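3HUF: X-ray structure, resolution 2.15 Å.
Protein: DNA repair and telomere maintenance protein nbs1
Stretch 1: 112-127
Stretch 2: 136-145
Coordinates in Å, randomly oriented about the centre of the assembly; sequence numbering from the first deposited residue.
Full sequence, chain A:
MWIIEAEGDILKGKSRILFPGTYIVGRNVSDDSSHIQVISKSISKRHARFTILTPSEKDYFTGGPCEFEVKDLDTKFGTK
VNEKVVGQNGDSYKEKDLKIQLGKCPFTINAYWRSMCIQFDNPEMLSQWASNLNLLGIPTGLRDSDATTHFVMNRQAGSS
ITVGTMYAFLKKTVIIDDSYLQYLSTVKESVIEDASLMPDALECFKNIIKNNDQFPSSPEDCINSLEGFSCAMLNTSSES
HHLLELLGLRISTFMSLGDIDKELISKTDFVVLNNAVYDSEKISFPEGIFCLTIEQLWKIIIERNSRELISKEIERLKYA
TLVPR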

# COMPACT_ATOMS: atom_id res chain seq x y z
N TYR A 112 0.20 -0.63 -16.26
CA TYR A 112 1.19 -0.66 -15.20
C TYR A 112 0.49 -0.78 -13.86
O TYR A 112 -0.63 -0.31 -13.67
CB TYR A 112 2.13 0.54 -15.20
CG TYR A 112 1.44 1.88 -15.32
CD1 TYR A 112 1.17 2.66 -14.17
CD2 TYR A 112 1.03 2.38 -16.56
CE1 TYR A 112 0.52 3.90 -14.26
CE2 TYR A 112 0.37 3.61 -16.66
CZ TYR A 112 0.13 4.37 -15.50
OH TYR A 112 -0.51 5.59 -15.61
N TRP A 113 1.17 -1.44 -12.94
CA TRP A 113 0.64 -1.66 -11.62
C TRP A 113 1.18 -0.57 -10.71
O TRP A 113 2.39 -0.31 -10.70
CB TRP A 113 1.10 -3.05 -11.14
CG TRP A 113 0.74 -3.38 -9.73
CD1 TRP A 113 1.55 -3.34 -8.63
CD2 TRP A 113 -0.54 -3.85 -9.27
NE1 TRP A 113 0.85 -3.73 -7.51
CE2 TRP A 113 -0.42 -4.07 -7.88
CE3 TRP A 113 -1.76 -4.12 -9.90
CZ2 TRP A 113 -1.49 -4.54 -7.10
CZ3 TRP A 113 -2.84 -4.58 -9.13
CH2 TRP A 113 -2.69 -4.79 -7.74
N ARG A 114 0.29 0.10 -9.99
CA ARG A 114 0.69 1.00 -8.92
C ARG A 114 0.54 0.24 -7.60
O ARG A 114 -0.50 -0.35 -7.35
CB ARG A 114 -0.22 2.24 -8.91
CG ARG A 114 0.21 3.37 -7.96
CD ARG A 114 -0.54 4.74 -8.22
NE ARG A 114 -0.21 5.41 -9.49
CZ ARG A 114 0.94 6.05 -9.73
NH1 ARG A 114 1.90 6.09 -8.81
NH2 ARG A 114 1.14 6.63 -10.92
N SER A 115 1.59 0.27 -6.77
CA SER A 115 1.58 -0.37 -5.45
C SER A 115 0.52 0.20 -4.54
O SER A 115 0.40 1.42 -4.39
CB SER A 115 2.93 -0.18 -4.75
OG SER A 115 3.92 -0.95 -5.39
N MET A 116 -0.25 -0.69 -3.92
CA MET A 116 -1.25 -0.28 -2.95
C MET A 116 -1.70 -1.54 -2.25
O MET A 116 -2.37 -2.39 -2.85
CB MET A 116 -2.43 0.41 -3.61
CG MET A 116 -3.31 1.16 -2.63
SD MET A 116 -4.70 2.00 -3.41
CE MET A 116 -5.25 2.93 -1.97
N CYS A 117 -1.28 -1.65 -0.99
CA CYS A 117 -1.62 -2.77 -0.11
C CYS A 117 -1.97 -2.16 1.22
O CYS A 117 -1.20 -1.36 1.76
CB CYS A 117 -0.44 -3.73 0.08
SG CYS A 117 -0.02 -4.73 -1.36
N ILE A 118 -3.12 -2.54 1.76
CA ILE A 118 -3.68 -1.88 2.94
C ILE A 118 -3.65 -2.80 4.16
O ILE A 118 -4.26 -3.86 4.17
CB ILE A 118 -5.11 -1.32 2.66
CG1 ILE A 118 -5.06 -0.18 1.61
CG2 ILE A 118 -5.74 -0.81 3.95
CD1 ILE A 118 -6.39 0.51 1.35
N GLN A 119 -2.90 -2.39 5.20
CA GLN A 119 -2.88 -3.13 6.45
C GLN A 119 -3.95 -2.60 7.39
O GLN A 119 -4.15 -1.39 7.45
CB GLN A 119 -1.50 -3.05 7.12
CG GLN A 119 -1.45 -3.77 8.49
CD GLN A 119 -0.06 -3.80 9.07
OE1 GLN A 119 0.76 -2.97 8.73
NE2 GLN A 119 0.20 -4.77 9.94
N PHE A 120 -4.64 -3.49 8.09
CA PHE A 120 -5.65 -3.11 9.07
C PHE A 120 -5.13 -3.41 10.46
O PHE A 120 -4.35 -4.33 10.64
CB PHE A 120 -6.94 -3.87 8.86
CG PHE A 120 -7.78 -3.35 7.73
CD1 PHE A 120 -7.42 -3.63 6.41
CD2 PHE A 120 -8.92 -2.59 7.99
CE1 PHE A 120 -8.19 -3.18 5.35
CE2 PHE A 120 -9.70 -2.10 6.94
CZ PHE A 120 -9.33 -2.39 5.62
N ASP A 121 -5.55 -2.62 11.43
CA ASP A 121 -5.06 -2.81 12.79
C ASP A 121 -5.97 -3.74 13.58
O ASP A 121 -5.65 -4.11 14.69
CB ASP A 121 -4.95 -1.47 13.49
CG ASP A 121 -4.01 -1.53 14.67
OD1 ASP A 121 -3.11 -2.42 14.72
OD2 ASP A 121 -4.17 -0.68 15.55
N ASN A 122 -7.07 -4.16 12.98
CA ASN A 122 -8.13 -4.81 13.73
C ASN A 122 -8.77 -5.86 12.84
O ASN A 122 -9.12 -5.58 11.70
CB ASN A 122 -9.13 -3.71 14.13
CG ASN A 122 -10.29 -4.22 14.93
OD1 ASN A 122 -11.22 -4.83 14.39
ND2 ASN A 122 -10.30 -3.91 16.21
N PRO A 123 -8.91 -7.09 13.36
CA PRO A 123 -9.47 -8.21 12.59
C PRO A 123 -10.94 -8.05 12.19
O PRO A 123 -11.34 -8.52 11.12
CB PRO A 123 -9.32 -9.40 13.55
CG PRO A 123 -8.39 -8.94 14.64
CD PRO A 123 -8.54 -7.48 14.73
N GLU A 124 -11.74 -7.40 13.04
CA GLU A 124 -13.15 -7.16 12.72
C GLU A 124 -13.26 -6.09 11.63
O GLU A 124 -14.16 -6.14 10.80
CB GLU A 124 -13.97 -6.81 13.98
CG GLU A 124 -15.50 -6.90 13.78
CD GLU A 124 -16.27 -7.43 15.00
OE1 GLU A 124 -15.72 -7.54 16.12
OE2 GLU A 124 -17.46 -7.76 14.81
N MET A 125 -12.32 -5.15 11.64
CA MET A 125 -12.20 -4.13 10.60
C MET A 125 -11.79 -4.74 9.26
O MET A 125 -12.39 -4.46 8.23
CB MET A 125 -11.15 -3.11 11.03
CG MET A 125 -11.66 -2.06 11.97
SD MET A 125 -11.85 -0.52 11.08
CE MET A 125 -10.48 0.40 11.75
N LEU A 126 -10.77 -5.59 9.29
CA LEU A 126 -10.35 -6.33 8.11
C LEU A 126 -11.50 -7.14 7.51
O LEU A 126 -11.74 -7.05 6.31
CB LEU A 126 -9.16 -7.24 8.43
CG LEU A 126 -8.57 -8.06 7.27
CD1 LEU A 126 -8.21 -7.18 6.08
CD2 LEU A 126 -7.35 -8.83 7.70
N SER A 127 -12.24 -7.90 8.32
CA SER A 127 -13.33 -8.74 7.81
C SER A 127 -14.47 -7.91 7.23
O SER A 127 -15.16 -8.35 6.32
CB SER A 127 -13.87 -9.64 8.92
OG SER A 127 -14.56 -8.86 9.88
N LEU A 136 -11.59 -3.91 -5.70
CA LEU A 136 -10.87 -2.83 -6.37
C LEU A 136 -9.46 -3.23 -6.82
O LEU A 136 -8.81 -2.45 -7.49
CB LEU A 136 -10.75 -1.60 -5.45
CG LEU A 136 -12.04 -0.96 -4.94
CD1 LEU A 136 -11.76 0.27 -4.04
CD2 LEU A 136 -12.95 -0.58 -6.12
N GLY A 137 -9.00 -4.41 -6.43
CA GLY A 137 -7.62 -4.86 -6.70
C GLY A 137 -6.62 -4.53 -5.61
O GLY A 137 -5.40 -4.48 -5.85
N ILE A 138 -7.14 -4.27 -4.40
CA ILE A 138 -6.29 -3.84 -3.30
C ILE A 138 -6.12 -4.99 -2.30
O ILE A 138 -7.06 -5.34 -1.60
CB ILE A 138 -6.80 -2.53 -2.60
CG1 ILE A 138 -6.89 -1.37 -3.61
CG2 ILE A 138 -5.85 -2.11 -1.41
CD1 ILE A 138 -7.80 -0.17 -3.12
N PRO A 139 -4.91 -5.60 -2.24
CA PRO A 139 -4.66 -6.61 -1.21
C PRO A 139 -4.68 -5.99 0.19
O PRO A 139 -4.32 -4.81 0.37
CB PRO A 139 -3.27 -7.16 -1.55
CG PRO A 139 -2.99 -6.70 -2.98
CD PRO A 139 -3.74 -5.39 -3.11
N THR A 140 -5.12 -6.79 1.16
CA THR A 140 -5.28 -6.34 2.54
C THR A 140 -4.77 -7.44 3.47
O THR A 140 -4.65 -8.61 3.05
CB THR A 140 -6.74 -6.11 2.86
OG1 THR A 140 -7.49 -7.27 2.44
CG2 THR A 140 -7.29 -4.89 2.13
N GLY A 141 -4.51 -7.07 4.72
CA GLY A 141 -4.04 -8.02 5.72
C GLY A 141 -3.91 -7.37 7.08
O GLY A 141 -4.16 -6.17 7.24
N LEU A 142 -3.50 -8.18 8.05
CA LEU A 142 -3.40 -7.78 9.44
C LEU A 142 -1.94 -7.71 9.86
O LEU A 142 -1.51 -6.78 10.51
CB LEU A 142 -4.14 -8.81 10.31
CG LEU A 142 -5.11 -8.33 11.40
CD1 LEU A 142 -4.42 -7.87 12.69
CD2 LEU A 142 -6.06 -7.24 10.87
N ARG A 143 -1.17 -8.72 9.44
CA ARG A 143 0.23 -8.88 9.86
C ARG A 143 1.12 -7.90 9.12
O ARG A 143 0.73 -7.32 8.10
CB ARG A 143 0.72 -10.31 9.59
CG ARG A 143 -0.11 -11.38 10.27
CD ARG A 143 0.07 -11.33 11.75
NE ARG A 143 -1.19 -11.55 12.47
CZ ARG A 143 -1.67 -10.74 13.40
NH1 ARG A 143 -1.01 -9.64 13.75
NH2 ARG A 143 -2.82 -11.03 14.00
N ASP A 144 2.33 -7.72 9.63
CA ASP A 144 3.25 -6.80 9.01
C ASP A 144 3.67 -7.26 7.62
O ASP A 144 3.87 -8.44 7.40
CB ASP A 144 4.51 -6.65 9.87
CG ASP A 144 5.40 -5.57 9.36
OD1 ASP A 144 4.98 -4.39 9.41
OD2 ASP A 144 6.47 -5.90 8.84
N SER A 145 3.83 -6.32 6.70
CA SER A 145 4.29 -6.63 5.34
C SER A 145 5.19 -5.51 4.85
O SER A 145 4.96 -4.34 5.15
CB SER A 145 3.08 -6.80 4.40
OG SER A 145 3.41 -6.52 3.03
O HOH W 1 -3.68 -2.27 -5.28
O HOH W 2 3.08 -3.74 7.23
O HOH W 3 3.07 -4.21 11.25
O HOH W 4 -2.41 -5.14 12.40

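Parallel strands pair through backbone bonds, and the fit of side chains around them adds to the contact; this pair from nbs1 is a compact illustration. The second strand of the first stretch, Ile118 to Phe120, lies parallel to Thr140 and Gly141 of the second, with Ile118 paired to Thr140 and Gln119 to Gly141. As is usual in a parallel ladder, the bonds fan out from one strand to residues flanking its partner. Ile118 N donates to Pro139 O at 2.9 Å, nearly straight, and Ile118 O receives Gly141 N at a longer 3.3 Å. Phe120 N then donates to Gly141 O at 2.9 Å. Between these bonds the strands come close enough for CA-H...O contacts, the shortest joining Thr140 CA to Ile118 O at 3.1 Å.

The two faces of this small sheet are shaped differently. On the face carrying Ile118 and Thr140, side chains make a bumpy, largely apolar surface. Ile138, two residues before Thr140, sets its CG2 methyl 3.7 Å from Ile118 CG1, while its CD1 reaches Met116 SD at 3.8 Å. Thr140 CG2 lies at the edge of the Phe120 ring, 3.8 Å from Phe120 CE1. Leu126, from the helix that follows this strand, points toward the second stretch and brings CD1 to 3.7 Å from Thr140 CB.

On the other face, Gln119 stands beside Gly141, which has no side chain. The extended glutamine runs along the neighbouring chain until NE2 donates to Leu142 O at 2.7 Å, an almost linear bond that carries the pairing past the end of the strand by means of a side chain. Waters extend the attachment: one accepts from Gln119 NE2 at 3.2 Å and donates to Asp144 OD1 at 2.7 Å.

Leu142 has the largest contact area of the second stretch. Its CA-to-CB bond points away overall, yet the end of the side chain comes back, and CD2 becomes the knob of the contact. Leu142 CD2 settles into a hollow lined by Phe120, the turn at Asn122 and the first helical turn, lying 3.4 Å from Phe120 O, 3.6 Å from Asn122 O and 3.8 Å from Leu126 CD2. The helix beside this hollow begins with an N-cap: Asn122 OD1 accepts from Met125 N at 3.0 Å and, weakly, from Glu124 N at 2.9 Å.

At the opposite end of the ladder, Pro139 turns the CB-CG-CD side of its ring to Cys117, with CG 3.9 Å from Cys117 SG; its CD lies 3.3 Å from Met116 O. Gly137, whose positive phi closes a Schellman motif, presents its carbonyl to the edge of the Trp113 ring, Gly137 O to Trp113 CH2 3.3 Å. A single water donates to both Met116 O and Gly137 O, at 2.8 and 2.9 Å, linking the stretches where no direct backbone bond does.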